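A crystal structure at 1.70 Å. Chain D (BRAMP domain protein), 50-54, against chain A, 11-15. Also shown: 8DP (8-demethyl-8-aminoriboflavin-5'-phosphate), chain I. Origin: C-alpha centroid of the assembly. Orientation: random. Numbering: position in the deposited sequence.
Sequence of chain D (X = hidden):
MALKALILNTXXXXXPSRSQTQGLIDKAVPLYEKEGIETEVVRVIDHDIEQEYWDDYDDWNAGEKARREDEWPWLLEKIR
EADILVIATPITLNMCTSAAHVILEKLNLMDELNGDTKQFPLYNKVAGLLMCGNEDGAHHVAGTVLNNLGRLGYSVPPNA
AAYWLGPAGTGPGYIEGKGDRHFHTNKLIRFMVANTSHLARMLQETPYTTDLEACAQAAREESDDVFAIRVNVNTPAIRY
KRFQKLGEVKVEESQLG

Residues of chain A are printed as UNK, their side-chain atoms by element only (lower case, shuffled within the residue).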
# COMPACT_ATOMS: atom_id res chain seq x y z
N GLU D 50 5.02 26.51 2.69
CA GLU D 50 5.72 26.10 3.90
C GLU D 50 5.26 24.72 4.36
O GLU D 50 4.07 24.44 4.43
CB GLU D 50 5.50 27.13 5.02
CG GLU D 50 6.11 26.74 6.36
CD GLU D 50 7.59 26.47 6.27
OE1 GLU D 50 8.33 27.33 5.73
OE2 GLU D 50 8.02 25.39 6.74
N GLN D 51 6.23 23.86 4.70
CA GLN D 51 5.96 22.48 5.08
C GLN D 51 5.69 22.31 6.57
O GLN D 51 4.97 21.38 6.97
CB GLN D 51 7.17 21.63 4.67
CG GLN D 51 7.09 20.13 5.04
CD GLN D 51 8.38 19.41 4.70
OE1 GLN D 51 9.45 20.02 4.69
NE2 GLN D 51 8.29 18.12 4.42
N GLU D 52 6.28 23.16 7.40
CA GLU D 52 6.15 23.04 8.84
C GLU D 52 4.72 23.27 9.30
O GLU D 52 3.93 23.97 8.65
CB GLU D 52 7.11 24.01 9.54
CG GLU D 52 8.57 23.69 9.25
CD GLU D 52 9.56 24.67 9.83
OE1 GLU D 52 9.25 25.31 10.85
OE2 GLU D 52 10.67 24.80 9.26
N TYR D 53 4.38 22.66 10.43
CA TYR D 53 3.04 22.73 11.01
C TYR D 53 3.09 23.52 12.30
O TYR D 53 4.01 23.36 13.11
CB TYR D 53 2.50 21.32 11.29
CG TYR D 53 1.11 21.31 11.89
CD1 TYR D 53 0.93 21.48 13.26
CD2 TYR D 53 -0.01 21.17 11.09
CE1 TYR D 53 -0.33 21.48 13.82
CE2 TYR D 53 -1.30 21.18 11.65
CZ TYR D 53 -1.44 21.34 13.02
OH TYR D 53 -2.69 21.35 13.59
N TRP D 54 2.07 24.36 12.53
CA TRP D 54 1.86 24.98 13.83
C TRP D 54 0.37 25.09 14.08
O TRP D 54 -0.39 25.47 13.18
CB TRP D 54 2.51 26.39 13.96
CG TRP D 54 2.05 27.15 15.22
CD1 TRP D 54 2.68 27.20 16.44
CD2 TRP D 54 0.85 27.92 15.36
NE1 TRP D 54 1.95 27.96 17.33
CE2 TRP D 54 0.82 28.41 16.69
CE3 TRP D 54 -0.20 28.25 14.50
CZ2 TRP D 54 -0.22 29.20 17.17
CZ3 TRP D 54 -1.23 29.03 14.98
CH2 TRP D 54 -1.23 29.50 16.30
N UNK A 11 8.56 14.35 12.50
CA UNK A 11 7.42 15.22 12.74
C UNK A 11 7.55 16.53 11.96
O UNK A 11 8.65 17.00 11.67
c UNK A 11 8.57 16.24 14.75
c UNK A 11 7.30 15.54 14.24
o UNK A 11 6.18 16.39 14.46
N UNK A 12 6.40 17.13 11.65
CA UNK A 12 6.37 18.38 10.92
C UNK A 12 6.41 19.62 11.81
O UNK A 12 6.46 20.74 11.28
c UNK A 12 5.10 18.44 10.05
c UNK A 12 6.31 17.52 8.06
c UNK A 12 3.81 17.44 8.18
c UNK A 12 5.11 17.37 8.97
N UNK A 13 6.41 19.46 13.13
CA UNK A 13 6.46 20.60 14.03
C UNK A 13 7.89 20.83 14.52
O UNK A 13 8.55 19.89 14.97
c UNK A 13 4.65 18.92 17.03
n UNK A 13 2.14 19.57 15.84
n UNK A 13 3.81 18.02 16.26
n UNK A 13 1.98 17.42 15.02
c UNK A 13 5.86 19.35 16.21
c UNK A 13 5.48 20.42 15.19
c UNK A 13 2.64 18.34 15.71
N UNK A 14 8.35 22.07 14.42
CA UNK A 14 9.71 22.45 14.78
C UNK A 14 9.92 22.38 16.29
O UNK A 14 9.03 22.71 17.07
c UNK A 14 11.58 25.84 13.91
n UNK A 14 11.74 25.64 12.47
c UNK A 14 9.98 23.87 14.27
n UNK A 14 12.98 25.20 10.57
c UNK A 14 12.91 25.37 11.89
c UNK A 14 11.33 24.50 14.67
n UNK A 14 14.01 25.27 12.63
N UNK A 15 11.11 21.95 16.72
CA UNK A 15 11.42 21.93 18.15
C UNK A 15 11.29 23.34 18.73
O UNK A 15 11.66 24.32 18.07
c UNK A 15 12.84 21.41 18.42
o UNK A 15 13.01 20.10 17.91
C4 8DP I . -1.12 11.87 13.07
C5 8DP I . -2.62 12.01 12.79
C8 8DP I . -2.32 15.14 9.91
N3 8DP I . -3.07 11.28 8.56
C2 8DP I . 0.28 12.51 15.14
N2 8DP I . -2.05 16.50 10.31
N1 8DP I . -2.81 11.76 11.29
C6 8DP I . -2.67 12.78 10.40
O6 8DP I . -1.25 14.02 14.20
N4 8DP I . -3.18 9.48 11.72
C12 8DP I . -2.83 12.53 9.02
C13 8DP I . -3.05 10.51 10.84
C14 8DP I . -3.17 10.27 9.46
C15 8DP I . -3.43 8.95 9.05
C16 8DP I . -3.41 8.26 11.28
C1 8DP I . 1.30 13.60 15.47
C3 8DP I . -0.39 12.97 13.85
C7 8DP I . -2.44 14.10 10.85
C9 8DP I . -2.47 14.86 8.52
O1 8DP I . 5.08 13.61 16.36
P1 8DP I . 3.74 14.26 15.95
O2 8DP I . 3.19 15.10 17.16
O3 8DP I . 3.89 15.14 14.71
O4 8DP I . 2.67 13.09 15.67
O5 8DP I . 0.94 11.30 15.05
O7 8DP I . -0.45 10.89 12.68
C10 8DP I . -2.35 15.96 7.49
C11 8DP I . -2.71 13.58 8.10
O8 8DP I . -3.55 8.63 7.70
N5 8DP I . -3.53 7.98 9.97
O9 8DP I . -3.54 7.17 12.18
O HOH W 1 6.46 24.19 13.64

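Position 11 carries three side-chain atoms: two carbons and one oxygen. The first carbon, bonded to CA, holds both the oxygen and the other carbon, so the branch lies at CB. None of these atoms reaches the chain D stretch; the nearest approach is 6.9 Å, from the oxygen to CB of Tyr D53. The oxygen instead lies 2.6 Å from O3 of the 8DP phosphate. A branch at CB with one hydroxyl and one methyl is threonine. Thr A11 OG1 donates a hydrogen bond to 8DP O3. Thr A11 OG1 also accepts a weak hydrogen bond from the backbone N of position 13, at 3.4 Å.

Position 12 has four side-chain carbons and no heteroatom. The chain forks at its second carbon into two ends. Its CA-to-CB bond points toward chain D, and CB lies 4.1 Å from CB of Tyr D53. One terminal carbon comes within 4.1 Å of CG of Gln D51. Four carbons forked at the second make leucine. Leu A12 has the m rotamer at chi1 and t at chi2, and the atom near Gln D51 CG is CD2. Of the five residues in its stretch, it has the largest area covered by the chain D stretch.

Position 13 has seven side-chain atoms, four carbons and three nitrogens. Three carbons run out in line to a nitrogen, and then a carbon carries two more nitrogens. One terminal nitrogen lies 3.4 Å from CD1 of Tyr D53, oblique to the ring. This guanidinium group identifies arginine. The atom near Tyr D53 is Arg A13 NH1. Arg A13 NH2 donates to 8DP O3 at 3.0 Å, and Arg A13 NE to the same O3 at 3.3 Å. The bond from Arg A13 NE to 8DP O2, at 3.1 Å, is weak. The positive group thus meets the phosphate while touching the tyrosine.

Position 14 shows the same pattern: three carbons, a nitrogen, then a carbon bearing two nitrogens. Its CA-to-CB bond points sideways, but the end of the side chain comes nearer to chain D and meets the carboxylate of Glu D52. This is again arginine. Arg A14 NE donates to Glu D52 OE1 at 3.0 Å, and Arg A14 NH2 to Glu D52 OE2 at 2.7 Å. The pairing is a two-pronged salt bridge at the guanidinium edge.

Position 15 has one side-chain carbon and one oxygen, unbranched. It is out of reach of the chain D stretch. A single CH2 with a hydroxyl is serine, and Ser A15 takes no part in the contact.

The contact joins two loop segments. Tyr D53 N donates to Leu A12 O at 3.0 Å, and Glu D52 CA makes a CA-H...O contact with Leu A12 O at 3.4 Å. Water 1 bridges the backbones further on, accepting from Arg A14 N at 2.9 Å and donating to Tyr D53 O at 2.6 Å. Glu D52 N is held by Glu D50 OE2 at 2.9 Å within its own chain. Leucine packing and the salt bridge complete the join.

Chain A 11-15: TLRRS
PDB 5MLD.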